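Local coordinates for fibronectin-binding protein BBK32 (Borrelia burgdorferi, PDB 6N1L) that binds fibronectin and, through the complement inhibitory domain described here, probably blocks the classical pathway by binding the protease C1r, at residues Lys110-Lys115 / Val130-Leu135; Glu103-Glu108 / Asp138-Val143; Glu67-Asn72 / Tyr123-Ala128; Tyr18-Ala23 / Gln81-Thr86; Leu41-Ser46 / Ala55-Glu60. One frame throughout, in Å; residues are numbered along the deposited sequence.

Contact 1. Residues Lys110-Lys115 / Val130-Leu135; sequences KTLIAK and VTSILL
L112 reaches out from helix 93-117 with both of its methyl groups against S132 and I133 on the antiparallel helix 122-147. The contact is mainly apolar. CD1 of L112 lies 3.8 Å from CG2 of I133, and the two branched chains cross obliquely. In I133, CG1 takes the place between backbone N and carbonyl carbon (chi1 64°), which leaves CG2 anti to the carbonyl carbon and able to meet the leucine. The other methyl, CD2 of L112, sits 3.7 Å from CB of S132. Serine suits this place because it is small: its CB lets the leucine come close, while its hydroxyl can serve a polar partner at the border of the core.

The polar interaction is slight. OG of S132 makes a weak hydrogen bond to E108, one turn before L112 on the facing helix. Deeper in the bundle, F73 of helix 66-87 touches both L112 and I133, and I27 and I30 of helix 9-44 pack on I133.

With methyl groups on carbon at the centre and a weak polar link from S132 to E108 at the border, the helix pair is held here chiefly by hydrophobic burial, with little directional bonding.

Contact 2. Residues Glu103-Glu108 / Asp138-Val143; sequences ENIEAE and DSLKEV
The extended arm of I105 meets a side branch of L140. In I105, CG1 is anti to the carbonyl carbon (chi1 -75°), and a nearly straight second torsion (chi2 161°) carries CD1 out toward helix 122-147. L140 starts off to one side of the contact, yet its chi2 of 171° sends CD1 straight on and leaves CD2, the side branch, turned to the isoleucine.

The result is a methyl-to-methyl contact, with CD1 of I105 3.6 Å from CD2 of L140. The same CD1 lies 4.1 Å from CG of L140 and 4.0 Å from CB of S139, so one atom of the isoleucine fills the angle between two successive residues of the opposing helix. A long, unbranched end such as the ethyl arm of isoleucine is well suited to this, since the CA atoms of I105 and S139 stand 8.3 Å apart.

S139 presents its CB to the isoleucine and turns its hydroxyl to its own helix, where OG is hydrogen-bonded to the backbone oxygen of L135. L140 looks into the core of the bundle, touching V20, A23, I24 and I27 of helix 9-44, I80 of helix 66-87 and L102.

Because the serine hydroxyl is satisfied within its own helix, its carbon can face the isoleucine at little polar cost, and the joint between these antiparallel helices rests on dispersion and the exclusion of water.

Contact 3. Residues Glu67-Asn72 / Tyr123-Ala128; sequences EDLEKN and YEAYKA
L69 and Y126 form the apolar heart of this contact. CD2 of the leucine stands over the centre of the tyrosine ring in a CH-pi interaction, 4.1 Å from the Y126 ring centroid and 9° off the ring normal. Its sister methyl CD1 is 3.6 Å from CE1 of Y126. The leucine takes up this pose with CG anti to the backbone N (chi1 174°), and the two side chains point opposite ways and lie alongside each other. A125, small enough to let the leucine come in, offers its CB 4.1 Å from CD2 of L69.

Helices 66-87 and 122-147 run roughly parallel in the helical bundle, at 26° to each other between these short segments. Their axes come no nearer than 11.3 Å, so large side chains must span the space between them. I116 of helix 93-117 packs on L69, while T33 and Y34 of helix 9-44 touch Y126.

Tyrosine suits its place by adding a hydroxyl, whose polar links pass through water. Instead of bonding directly to D68, the tyrosine hydroxyl shares two waters with it. One lies 2.7 Å from OH of Y126, donates to OD2 of D68 and accepts from ND2 of N72, also at 2.7 Å. The other lies in the ring plane at its edge, 2.6 Å from OH of Y126, and reaches OD2 of D68 only weakly. N72 is buried: the first of these waters satisfies its ND2, while OD1 has a weak hydrogen bond from K29.

Contact 4. Residues Tyr18-Ala23 / Gln81-Thr86; sequences YNVDSA and QVSVKT
N19 lies across from V82 and S83, and its side chain meets one after the other. CB comes first: it is 3.1 Å from OG of S83, a tight approach that a small side chain permits. Beyond it, CG is 3.7 Å from CG1 of V82, the branch that reaches N19, anti to the valine N (chi1 172°). At the tip, OD1 and ND2 of N19 are each 3.6 Å from that same CG1 of V82, so the methyl is almost equidistant from the three carboxamide atoms and lies over the face of the group. The two side chains cross at about a right angle. The amide nitrogen has its polar partner in its own helix, the backbone oxygen of G15.

V20 adds CG2, 3.5 Å from OG of S83. That hydroxyl is hydrogen-bonded to the backbone oxygen of Y79, which lets it lie among carbon atoms without lacking a partner. V20 packs on L102 and L140, linking this contact to the core.

Helices 9-44 and 66-87 are antiparallel neighbours in the bundle, crossing at -157° with their axes 8.9 Å apart between these segments. The CA atoms of N19 and S83 come to 5.8 Å, a spacing that suits serine.

Since ND2 of N19 and OG of S83 bond within their own helices, polar residues here behave as packing groups and the two helices meet closely by shape.

Contact 5. Residues Leu41-Ser46 / Ala55-Glu60; sequences LTQMYS and AKAKEE
A helical hairpin at one end of the elongated molecule brings Q43 and M44, near the C-terminal end of helix 9-44, against A57 and K58 of the short helix 51-61. The methyl of A57 is at the middle of the contact. It lies 3.8 Å from CB of Q43 and 4.0 Å from CB of M44, so it rests against two successive residues. Alanine fits because the backbones are so near: the CA atoms of M44 and A57 are 5.2 Å apart.

The chain reverses between the two helices within a few residues, and the second helix folds back along the first. A61, one turn beyond A57, continues the packing by touching L41 and M44, and K40 forms a salt bridge with E60 across the hairpin.

M44 supplies the longer reach. Its CG sits between backbone N and carbonyl carbon (chi1 70°), and a bend at the sulfur (chi3 -93°) lays the end of the chain across the lysine. SD of M44 is 3.9 Å from CA of K58, and CE is 3.6 Å from CG of K58. The two chains cross at about a right angle, the lysine giving its aliphatic stem to the flexible methionine while its charged end leads away.

How the contacts relate
Helices 9-44, 66-87, 93-117 and 122-147 make up the bundle, and contacts 1 to 4 join them in three pairings. Contacts 1 and 2 join helices 93-117 and 122-147, with centres about 11 Å apart, and contact 1 falls within the chain span of contact 2. Contact 4, whose span holds contact 5, closes before contacts 1 and 2 open; it lies about 10 Å from contact 2 between centres, tied by a probable hydrogen bond from Q81 to E106. Contact 3 lies across the chain's centre from contacts 2 and 4. Contact 5 lies at the far end, about 37 Å from contact 4 between centres, but touches contact 3 (about 19 Å) through L41 and Y123. Helix 9-44 thus connects bundle and hairpin.

Contact 1. Residues Lys110-Lys115 / Val130-Leu135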
# COMPACT_ATOMS: atom_id res chain seq x y z
N LYS A 110 6.73 8.05 -0.71
CA LYS A 110 7.45 8.62 -1.84
C LYS A 110 8.72 7.84 -2.12
O LYS A 110 9.08 7.64 -3.29
CB LYS A 110 7.74 10.10 -1.57
CG LYS A 110 6.49 10.97 -1.69
CD LYS A 110 6.81 12.43 -1.39
CE LYS A 110 5.52 13.21 -1.17
NZ LYS A 110 5.73 14.38 -0.26
N THR A 111 9.40 7.37 -1.07
CA THR A 111 10.61 6.56 -1.26
C THR A 111 10.28 5.24 -1.94
O THR A 111 11.03 4.78 -2.81
CB THR A 111 11.28 6.31 0.09
OG1 THR A 111 11.69 7.57 0.65
CG2 THR A 111 12.50 5.43 -0.06
N LEU A 112 9.16 4.62 -1.57
CA LEU A 112 8.75 3.37 -2.21
C LEU A 112 8.38 3.58 -3.67
O LEU A 112 8.68 2.73 -4.51
CB LEU A 112 7.58 2.76 -1.44
CG LEU A 112 7.84 2.41 0.03
CD1 LEU A 112 6.59 1.78 0.65
CD2 LEU A 112 9.04 1.48 0.16
N ILE A 113 7.71 4.69 -3.99
CA ILE A 113 7.34 4.95 -5.38
C ILE A 113 8.60 5.12 -6.22
O ILE A 113 8.65 4.70 -7.38
CB ILE A 113 6.42 6.18 -5.46
CG1 ILE A 113 5.03 5.80 -4.93
CG2 ILE A 113 6.33 6.72 -6.88
CD1 ILE A 113 4.12 7.00 -4.64
N ALA A 114 9.64 5.72 -5.63
CA ALA A 114 10.92 5.85 -6.30
C ALA A 114 11.61 4.49 -6.46
O ALA A 114 12.22 4.23 -7.50
CB ALA A 114 11.82 6.82 -5.54
N LYS A 115 11.51 3.63 -5.44
CA LYS A 115 12.10 2.29 -5.53
C LYS A 115 11.43 1.47 -6.62
O LYS A 115 12.11 0.73 -7.34
CB LYS A 115 11.98 1.56 -4.19
CG LYS A 115 13.00 1.96 -3.14
CD LYS A 115 12.80 1.17 -1.85
CE LYS A 115 13.84 1.54 -0.82
NZ LYS A 115 13.55 0.91 0.49
N VAL A 130 7.24 -4.90 -0.20
CA VAL A 130 6.23 -5.62 0.58
C VAL A 130 6.46 -5.46 2.08
O VAL A 130 5.52 -5.21 2.84
CB VAL A 130 6.17 -7.10 0.17
CG1 VAL A 130 5.41 -7.89 1.23
CG2 VAL A 130 5.44 -7.20 -1.15
N THR A 131 7.71 -5.59 2.54
CA THR A 131 7.96 -5.42 3.97
C THR A 131 7.57 -4.02 4.43
O THR A 131 6.90 -3.87 5.46
CB THR A 131 9.43 -5.69 4.30
OG1 THR A 131 9.68 -7.09 4.16
CG2 THR A 131 9.74 -5.29 5.73
N SER A 132 7.93 -2.99 3.65
CA SER A 132 7.64 -1.62 4.05
C SER A 132 6.15 -1.35 4.14
O SER A 132 5.69 -0.70 5.09
CB SER A 132 8.29 -0.64 3.06
OG SER A 132 9.71 -0.73 3.13
N ILE A 133 5.36 -1.85 3.18
CA ILE A 133 3.94 -1.54 3.26
C ILE A 133 3.26 -2.32 4.37
O ILE A 133 2.28 -1.84 4.96
CB ILE A 133 3.22 -1.74 1.91
CG1 ILE A 133 3.24 -3.21 1.48
CG2 ILE A 133 3.83 -0.83 0.84
CD1 ILE A 133 2.29 -3.52 0.30
N LEU A 134 3.74 -3.52 4.69
CA LEU A 134 3.15 -4.26 5.79
C LEU A 134 3.39 -3.53 7.11
O LEU A 134 2.49 -3.42 7.94
CB LEU A 134 3.72 -5.68 5.86
CG LEU A 134 3.19 -6.69 4.83
CD1 LEU A 134 3.97 -7.99 5.00
CD2 LEU A 134 1.71 -6.90 5.06
N LEU A 135 4.60 -2.99 7.29
CA LEU A 135 4.88 -2.21 8.49
C LEU A 135 4.07 -0.91 8.51
O LEU A 135 3.58 -0.49 9.57
CB LEU A 135 6.38 -1.93 8.57
CG LEU A 135 7.21 -3.17 8.90
CD1 LEU A 135 8.69 -2.98 8.65
CD2 LEU A 135 6.93 -3.59 10.35

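Contact 2. Residues Glu103-Glu108 / Asp138-Val143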
# COMPACT_ATOMS: atom_id res chain seq x y z
N GLU A 103 2.98 12.28 8.48
CA GLU A 103 3.99 12.92 7.64
C GLU A 103 5.18 11.99 7.40
O GLU A 103 5.73 11.95 6.30
CB GLU A 103 4.44 14.23 8.26
CG GLU A 103 3.37 15.28 8.20
CD GLU A 103 3.91 16.70 8.35
OE1 GLU A 103 4.56 16.96 9.39
OE2 GLU A 103 3.68 17.53 7.43
N ASN A 104 5.58 11.23 8.42
CA ASN A 104 6.65 10.26 8.24
C ASN A 104 6.24 9.22 7.21
O ASN A 104 7.05 8.82 6.36
CB ASN A 104 6.98 9.58 9.56
CG ASN A 104 7.72 10.49 10.52
OD1 ASN A 104 8.44 11.39 10.10
ND2 ASN A 104 7.53 10.26 11.81
N ILE A 105 4.99 8.78 7.26
CA ILE A 105 4.51 7.76 6.33
C ILE A 105 4.42 8.31 4.92
O ILE A 105 4.76 7.62 3.95
CB ILE A 105 3.16 7.22 6.83
CG1 ILE A 105 3.38 6.30 8.03
CG2 ILE A 105 2.35 6.56 5.69
CD1 ILE A 105 2.15 6.09 8.86
N GLU A 106 3.96 9.55 4.77
CA GLU A 106 3.96 10.19 3.45
C GLU A 106 5.34 10.15 2.82
O GLU A 106 5.48 9.77 1.66
CB GLU A 106 3.47 11.64 3.56
CG GLU A 106 3.36 12.33 2.20
CD GLU A 106 3.16 13.84 2.30
OE1 GLU A 106 3.19 14.38 3.43
OE2 GLU A 106 2.97 14.47 1.24
N ALA A 107 6.38 10.52 3.58
CA ALA A 107 7.73 10.52 3.03
C ALA A 107 8.17 9.11 2.63
O ALA A 107 8.79 8.92 1.58
CB ALA A 107 8.70 11.14 4.04
N GLU A 108 7.83 8.11 3.45
CA GLU A 108 8.18 6.73 3.12
C GLU A 108 7.50 6.28 1.83
O GLU A 108 8.11 5.59 1.01
CB GLU A 108 7.82 5.80 4.28
CG GLU A 108 7.99 4.27 3.99
CD GLU A 108 9.44 3.80 3.92
OE1 GLU A 108 10.34 4.58 4.30
OE2 GLU A 108 9.68 2.64 3.49
N ASP A 138 0.57 -1.37 9.71
CA ASP A 138 0.54 -1.45 11.17
C ASP A 138 0.65 -0.06 11.79
O ASP A 138 -0.08 0.27 12.73
CB ASP A 138 1.68 -2.35 11.67
CG ASP A 138 1.40 -3.83 11.42
OD1 ASP A 138 0.25 -4.18 11.07
OD2 ASP A 138 2.34 -4.64 11.59
N SER A 139 1.55 0.78 11.26
CA SER A 139 1.68 2.14 11.78
C SER A 139 0.40 2.94 11.57
O SER A 139 -0.01 3.71 12.45
CB SER A 139 2.86 2.86 11.12
OG SER A 139 4.09 2.19 11.33
N LEU A 140 -0.25 2.77 10.42
CA LEU A 140 -1.53 3.44 10.19
C LEU A 140 -2.59 2.96 11.17
O LEU A 140 -3.46 3.74 11.57
CB LEU A 140 -2.00 3.22 8.75
CG LEU A 140 -1.13 3.90 7.68
CD1 LEU A 140 -1.57 3.44 6.29
CD2 LEU A 140 -1.22 5.43 7.79
N LYS A 141 -2.55 1.68 11.56
CA LYS A 141 -3.48 1.18 12.56
C LYS A 141 -3.23 1.85 13.91
O LYS A 141 -4.18 2.14 14.65
CB LYS A 141 -3.35 -0.34 12.68
CG LYS A 141 -4.04 -1.10 11.54
CD LYS A 141 -3.59 -2.56 11.49
CE LYS A 141 -4.11 -3.26 10.25
NZ LYS A 141 -5.58 -3.50 10.31
N GLU A 142 -1.96 2.09 14.26
CA GLU A 142 -1.64 2.86 15.46
C GLU A 142 -2.23 4.26 15.38
O GLU A 142 -2.79 4.77 16.37
CB GLU A 142 -0.13 2.93 15.64
CG GLU A 142 0.43 1.76 16.41
CD GLU A 142 1.80 1.33 15.91
OE1 GLU A 142 2.66 2.20 15.66
OE2 GLU A 142 2.02 0.10 15.78
N VAL A 143 -2.10 4.92 14.22
CA VAL A 143 -2.66 6.26 14.04
C VAL A 143 -4.14 6.26 14.36
O VAL A 143 -4.64 7.15 15.07
CB VAL A 143 -2.39 6.76 12.61
CG1 VAL A 143 -3.35 7.89 12.25
CG2 VAL A 143 -0.94 7.20 12.46

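Contact 3. Residues Glu67-Asn72 / Tyr123-Ala128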
# COMPACT_ATOMS: atom_id res chain seq x y z
N GLU A 67 1.88 -0.68 -14.22
CA GLU A 67 0.91 0.42 -14.18
C GLU A 67 -0.07 0.25 -13.03
O GLU A 67 -0.39 1.21 -12.33
CB GLU A 67 0.17 0.51 -15.52
CG GLU A 67 1.00 1.08 -16.66
CD GLU A 67 1.84 0.03 -17.39
OE1 GLU A 67 1.93 -1.13 -16.92
OE2 GLU A 67 2.42 0.37 -18.45
N ASP A 68 -0.58 -0.97 -12.83
CA ASP A 68 -1.54 -1.22 -11.77
C ASP A 68 -0.90 -1.02 -10.39
O ASP A 68 -1.53 -0.46 -9.48
CB ASP A 68 -2.11 -2.63 -11.90
CG ASP A 68 -2.99 -3.03 -10.74
OD1 ASP A 68 -4.08 -2.44 -10.57
OD2 ASP A 68 -2.59 -3.96 -10.00
N LEU A 69 0.34 -1.48 -10.23
CA LEU A 69 1.05 -1.24 -8.97
C LEU A 69 1.25 0.25 -8.74
O LEU A 69 1.07 0.75 -7.62
CB LEU A 69 2.39 -1.98 -8.97
CG LEU A 69 3.33 -1.74 -7.78
CD1 LEU A 69 2.65 -2.15 -6.48
CD2 LEU A 69 4.67 -2.45 -7.93
N GLU A 70 1.60 0.98 -9.80
CA GLU A 70 1.85 2.41 -9.65
C GLU A 70 0.56 3.17 -9.37
O GLU A 70 0.55 4.12 -8.56
CB GLU A 70 2.57 2.95 -10.89
CG GLU A 70 4.09 3.03 -10.72
CD GLU A 70 4.87 2.99 -12.03
OE1 GLU A 70 4.24 2.84 -13.10
OE2 GLU A 70 6.12 3.11 -11.99
N LYS A 71 -0.55 2.74 -9.99
CA LYS A 71 -1.86 3.31 -9.69
C LYS A 71 -2.22 3.12 -8.23
O LYS A 71 -2.62 4.06 -7.54
CB LYS A 71 -2.92 2.69 -10.59
CG LYS A 71 -4.30 3.30 -10.44
CD LYS A 71 -4.25 4.81 -10.63
CE LYS A 71 -5.56 5.36 -11.17
NZ LYS A 71 -6.23 6.26 -10.18
N ASN A 72 -2.07 1.89 -7.73
CA ASN A 72 -2.37 1.63 -6.32
C ASN A 72 -1.48 2.47 -5.40
O ASN A 72 -1.93 2.92 -4.35
CB ASN A 72 -2.20 0.14 -6.02
CG ASN A 72 -3.34 -0.70 -6.59
OD1 ASN A 72 -4.41 -0.19 -6.91
ND2 ASN A 72 -3.10 -2.00 -6.71
N TYR A 123 7.91 -8.39 -10.53
CA TYR A 123 7.97 -9.14 -9.28
C TYR A 123 9.03 -8.58 -8.35
O TYR A 123 8.82 -8.51 -7.13
CB TYR A 123 8.22 -10.63 -9.55
CG TYR A 123 7.98 -11.46 -8.31
CD1 TYR A 123 6.70 -11.57 -7.77
CD2 TYR A 123 9.02 -12.09 -7.66
CE1 TYR A 123 6.47 -12.31 -6.63
CE2 TYR A 123 8.80 -12.84 -6.51
CZ TYR A 123 7.52 -12.94 -6.00
OH TYR A 123 7.28 -13.67 -4.86
N GLU A 124 10.17 -8.17 -8.90
CA GLU A 124 11.20 -7.54 -8.09
C GLU A 124 10.72 -6.22 -7.50
O GLU A 124 11.13 -5.86 -6.39
CB GLU A 124 12.46 -7.31 -8.92
CG GLU A 124 13.16 -8.59 -9.37
CD GLU A 124 13.61 -9.43 -8.19
OE1 GLU A 124 14.31 -8.88 -7.31
OE2 GLU A 124 13.26 -10.63 -8.14
N ALA A 125 9.89 -5.48 -8.24
CA ALA A 125 9.35 -4.23 -7.72
C ALA A 125 8.47 -4.49 -6.49
O ALA A 125 8.62 -3.83 -5.46
CB ALA A 125 8.56 -3.51 -8.81
N TYR A 126 7.57 -5.47 -6.59
CA TYR A 126 6.78 -5.88 -5.43
C TYR A 126 7.67 -6.30 -4.27
O TYR A 126 7.50 -5.85 -3.14
CB TYR A 126 5.82 -7.02 -5.81
CG TYR A 126 4.50 -6.58 -6.41
CD1 TYR A 126 3.45 -6.13 -5.61
CD2 TYR A 126 4.30 -6.61 -7.79
CE1 TYR A 126 2.25 -5.74 -6.15
CE2 TYR A 126 3.10 -6.22 -8.35
CZ TYR A 126 2.07 -5.78 -7.53
OH TYR A 126 0.89 -5.38 -8.08
N LYS A 127 8.67 -7.17 -4.55
CA LYS A 127 9.56 -7.62 -3.49
C LYS A 127 10.27 -6.46 -2.80
O LYS A 127 10.53 -6.51 -1.59
CB LYS A 127 10.59 -8.61 -4.05
CG LYS A 127 10.19 -10.06 -3.89
CD LYS A 127 11.42 -10.95 -3.84
CE LYS A 127 12.11 -11.02 -5.20
NZ LYS A 127 13.57 -11.36 -5.09
N ALA A 128 10.57 -5.39 -3.54
CA ALA A 128 11.21 -4.24 -2.93
C ALA A 128 10.34 -3.51 -1.91
O ALA A 128 10.88 -2.79 -1.07
CB ALA A 128 11.66 -3.27 -4.02
O HOH W 1 0.45 -5.56 -10.62
O HOH W 2 -1.05 -3.68 -7.13

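Contact 4. Residues Tyr18-Ala23 / Gln81-Thr86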
# COMPACT_ATOMS: atom_id res chain seq x y z
N TYR A 18 -11.25 8.58 7.90
CA TYR A 18 -11.69 8.00 6.64
C TYR A 18 -10.51 7.74 5.71
O TYR A 18 -10.40 6.68 5.09
CB TYR A 18 -12.70 8.91 5.95
CG TYR A 18 -12.98 8.46 4.54
CD1 TYR A 18 -13.82 7.38 4.29
CD2 TYR A 18 -12.38 9.09 3.45
CE1 TYR A 18 -14.07 6.95 3.00
CE2 TYR A 18 -12.62 8.66 2.15
CZ TYR A 18 -13.47 7.59 1.93
OH TYR A 18 -13.72 7.16 0.64
N ASN A 19 -9.62 8.73 5.58
CA ASN A 19 -8.53 8.59 4.62
C ASN A 19 -7.49 7.59 5.09
O ASN A 19 -6.90 6.88 4.26
CB ASN A 19 -7.91 9.96 4.33
CG ASN A 19 -8.78 10.79 3.40
OD1 ASN A 19 -8.66 10.70 2.17
ND2 ASN A 19 -9.67 11.60 3.97
N VAL A 20 -7.25 7.50 6.40
CA VAL A 20 -6.33 6.49 6.91
C VAL A 20 -6.91 5.09 6.69
O VAL A 20 -6.20 4.16 6.26
CB VAL A 20 -6.02 6.75 8.40
CG1 VAL A 20 -5.24 5.59 8.99
CG2 VAL A 20 -5.23 8.05 8.53
N ASP A 21 -8.21 4.92 6.95
CA ASP A 21 -8.85 3.63 6.69
C ASP A 21 -8.74 3.25 5.23
O ASP A 21 -8.46 2.09 4.90
CB ASP A 21 -10.33 3.68 7.10
CG ASP A 21 -10.55 3.26 8.55
OD1 ASP A 21 -9.58 2.88 9.23
OD2 ASP A 21 -11.72 3.33 9.00
N SER A 22 -8.97 4.21 4.33
CA SER A 22 -8.83 3.93 2.90
C SER A 22 -7.39 3.59 2.54
O SER A 22 -7.15 2.76 1.66
CB SER A 22 -9.30 5.13 2.08
OG SER A 22 -10.64 5.46 2.40
N ALA A 23 -6.42 4.22 3.19
CA ALA A 23 -5.02 3.89 2.91
C ALA A 23 -4.71 2.48 3.37
O ALA A 23 -3.98 1.74 2.67
CB ALA A 23 -4.09 4.90 3.59
N GLN A 81 -1.80 11.91 1.74
CA GLN A 81 -1.56 13.34 1.59
C GLN A 81 -2.77 14.15 2.03
O GLN A 81 -2.61 15.21 2.66
CB GLN A 81 -1.18 13.67 0.14
CG GLN A 81 0.21 13.18 -0.23
CD GLN A 81 0.64 13.62 -1.61
OE1 GLN A 81 -0.17 13.68 -2.53
NE2 GLN A 81 1.93 13.92 -1.75
N VAL A 82 -3.98 13.65 1.76
CA VAL A 82 -5.19 14.27 2.30
C VAL A 82 -5.21 14.17 3.83
O VAL A 82 -5.61 15.11 4.52
CB VAL A 82 -6.44 13.63 1.69
CG1 VAL A 82 -7.72 14.14 2.38
CG2 VAL A 82 -6.49 13.90 0.20
N SER A 83 -4.79 13.01 4.36
CA SER A 83 -4.73 12.84 5.81
C SER A 83 -3.82 13.88 6.44
O SER A 83 -4.18 14.49 7.46
CB SER A 83 -4.23 11.43 6.15
OG SER A 83 -5.27 10.48 5.96
N VAL A 84 -2.65 14.11 5.83
CA VAL A 84 -1.67 15.04 6.38
C VAL A 84 -2.20 16.47 6.30
O VAL A 84 -2.10 17.23 7.27
CB VAL A 84 -0.32 14.89 5.65
CG1 VAL A 84 0.61 16.05 5.99
CG2 VAL A 84 0.32 13.55 6.01
N LYS A 85 -2.78 16.84 5.16
CA LYS A 85 -3.33 18.19 5.03
C LYS A 85 -4.40 18.45 6.09
O LYS A 85 -4.43 19.52 6.72
CB LYS A 85 -3.90 18.40 3.62
CG LYS A 85 -2.83 18.61 2.56
CD LYS A 85 -3.32 18.25 1.15
CE LYS A 85 -2.25 17.45 0.39
NZ LYS A 85 -2.00 17.94 -1.00
N THR A 86 -5.28 17.47 6.31
CA THR A 86 -6.34 17.61 7.30
C THR A 86 -5.77 17.60 8.71
O THR A 86 -6.15 18.43 9.55
CB THR A 86 -7.37 16.50 7.13
OG1 THR A 86 -7.90 16.55 5.80
CG2 THR A 86 -8.53 16.69 8.12

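Contact 5. Residues Leu41-Ser46 / Ala55-Glu60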
# COMPACT_ATOMS: atom_id res chain seq x y z
N LEU A 41 3.27 -17.39 -10.40
CA LEU A 41 4.65 -17.70 -10.73
C LEU A 41 5.03 -19.07 -10.20
O LEU A 41 5.75 -19.82 -10.88
CB LEU A 41 5.58 -16.62 -10.14
CG LEU A 41 5.39 -15.21 -10.71
CD1 LEU A 41 6.18 -14.19 -9.90
CD2 LEU A 41 5.77 -15.12 -12.18
N THR A 42 4.54 -19.42 -9.01
CA THR A 42 4.78 -20.76 -8.48
C THR A 42 4.09 -21.82 -9.33
O THR A 42 4.71 -22.83 -9.70
CB THR A 42 4.28 -20.84 -7.03
OG1 THR A 42 5.14 -20.04 -6.20
CG2 THR A 42 4.30 -22.28 -6.55
N GLN A 43 2.82 -21.60 -9.68
CA GLN A 43 2.06 -22.60 -10.42
C GLN A 43 2.67 -22.87 -11.79
O GLN A 43 2.72 -24.03 -12.23
CB GLN A 43 0.60 -22.14 -10.59
CG GLN A 43 -0.25 -22.29 -9.35
CD GLN A 43 -1.44 -21.35 -9.36
OE1 GLN A 43 -1.77 -20.77 -10.39
NE2 GLN A 43 -2.07 -21.21 -8.21
N MET A 44 3.14 -21.83 -12.47
CA MET A 44 3.61 -22.02 -13.84
C MET A 44 4.91 -22.82 -13.92
O MET A 44 5.24 -23.33 -14.99
CB MET A 44 3.75 -20.67 -14.55
CG MET A 44 4.89 -19.78 -14.07
SD MET A 44 4.97 -18.21 -14.97
CE MET A 44 6.13 -18.64 -16.26
N TYR A 45 5.64 -22.96 -12.81
CA TYR A 45 6.81 -23.83 -12.76
C TYR A 45 6.58 -25.10 -11.93
O TYR A 45 7.55 -25.79 -11.60
CB TYR A 45 8.03 -23.09 -12.18
CG TYR A 45 8.59 -21.99 -13.06
CD1 TYR A 45 9.78 -22.16 -13.75
CD2 TYR A 45 7.94 -20.77 -13.17
CE1 TYR A 45 10.30 -21.15 -14.55
CE2 TYR A 45 8.45 -19.75 -13.97
CZ TYR A 45 9.63 -19.95 -14.65
OH TYR A 45 10.13 -18.93 -15.44
N SER A 46 5.33 -25.41 -11.60
CA SER A 46 5.04 -26.53 -10.70
C SER A 46 5.11 -27.85 -11.45
O SER A 46 4.76 -27.94 -12.64
CB SER A 46 3.67 -26.35 -10.06
OG SER A 46 3.13 -27.60 -9.66
N ALA A 55 0.06 -23.45 -18.48
CA ALA A 55 -0.06 -22.42 -19.51
C ALA A 55 -1.02 -21.33 -19.08
O ALA A 55 -0.78 -20.14 -19.34
CB ALA A 55 -0.52 -23.04 -20.83
N LYS A 56 -2.12 -21.70 -18.43
CA LYS A 56 -3.06 -20.70 -17.96
C LYS A 56 -2.41 -19.84 -16.89
O LYS A 56 -2.62 -18.63 -16.84
CB LYS A 56 -4.33 -21.37 -17.44
CG LYS A 56 -5.27 -21.80 -18.56
CD LYS A 56 -5.30 -20.72 -19.66
CE LYS A 56 -6.70 -20.52 -20.22
NZ LYS A 56 -7.16 -21.70 -21.02
N ALA A 57 -1.56 -20.46 -16.05
CA ALA A 57 -0.89 -19.71 -14.98
C ALA A 57 0.15 -18.75 -15.55
O ALA A 57 0.30 -17.63 -15.05
CB ALA A 57 -0.25 -20.69 -13.99
N LYS A 58 0.86 -19.16 -16.59
CA LYS A 58 1.81 -18.27 -17.24
C LYS A 58 1.10 -17.06 -17.86
O LYS A 58 1.57 -15.93 -17.72
CB LYS A 58 2.59 -19.06 -18.30
CG LYS A 58 3.72 -18.29 -18.97
CD LYS A 58 4.27 -19.06 -20.16
CE LYS A 58 3.14 -19.50 -21.07
NZ LYS A 58 3.45 -20.78 -21.78
N GLU A 59 -0.02 -17.29 -18.55
CA GLU A 59 -0.83 -16.18 -19.04
C GLU A 59 -1.25 -15.26 -17.90
O GLU A 59 -1.18 -14.03 -18.02
CB GLU A 59 -2.08 -16.69 -19.76
CG GLU A 59 -1.81 -17.16 -21.16
CD GLU A 59 -3.04 -17.75 -21.80
OE1 GLU A 59 -4.16 -17.41 -21.35
OE2 GLU A 59 -2.89 -18.57 -22.74
N GLU A 60 -1.71 -15.84 -16.79
CA GLU A 60 -2.19 -15.02 -15.69
C GLU A 60 -1.05 -14.23 -15.05
O GLU A 60 -1.23 -13.07 -14.68
CB GLU A 60 -2.90 -15.89 -14.65
CG GLU A 60 -4.32 -16.26 -15.07
CD GLU A 60 -4.76 -17.57 -14.47
OE1 GLU A 60 -4.07 -18.07 -13.56
OE2 GLU A 60 -5.81 -18.11 -14.92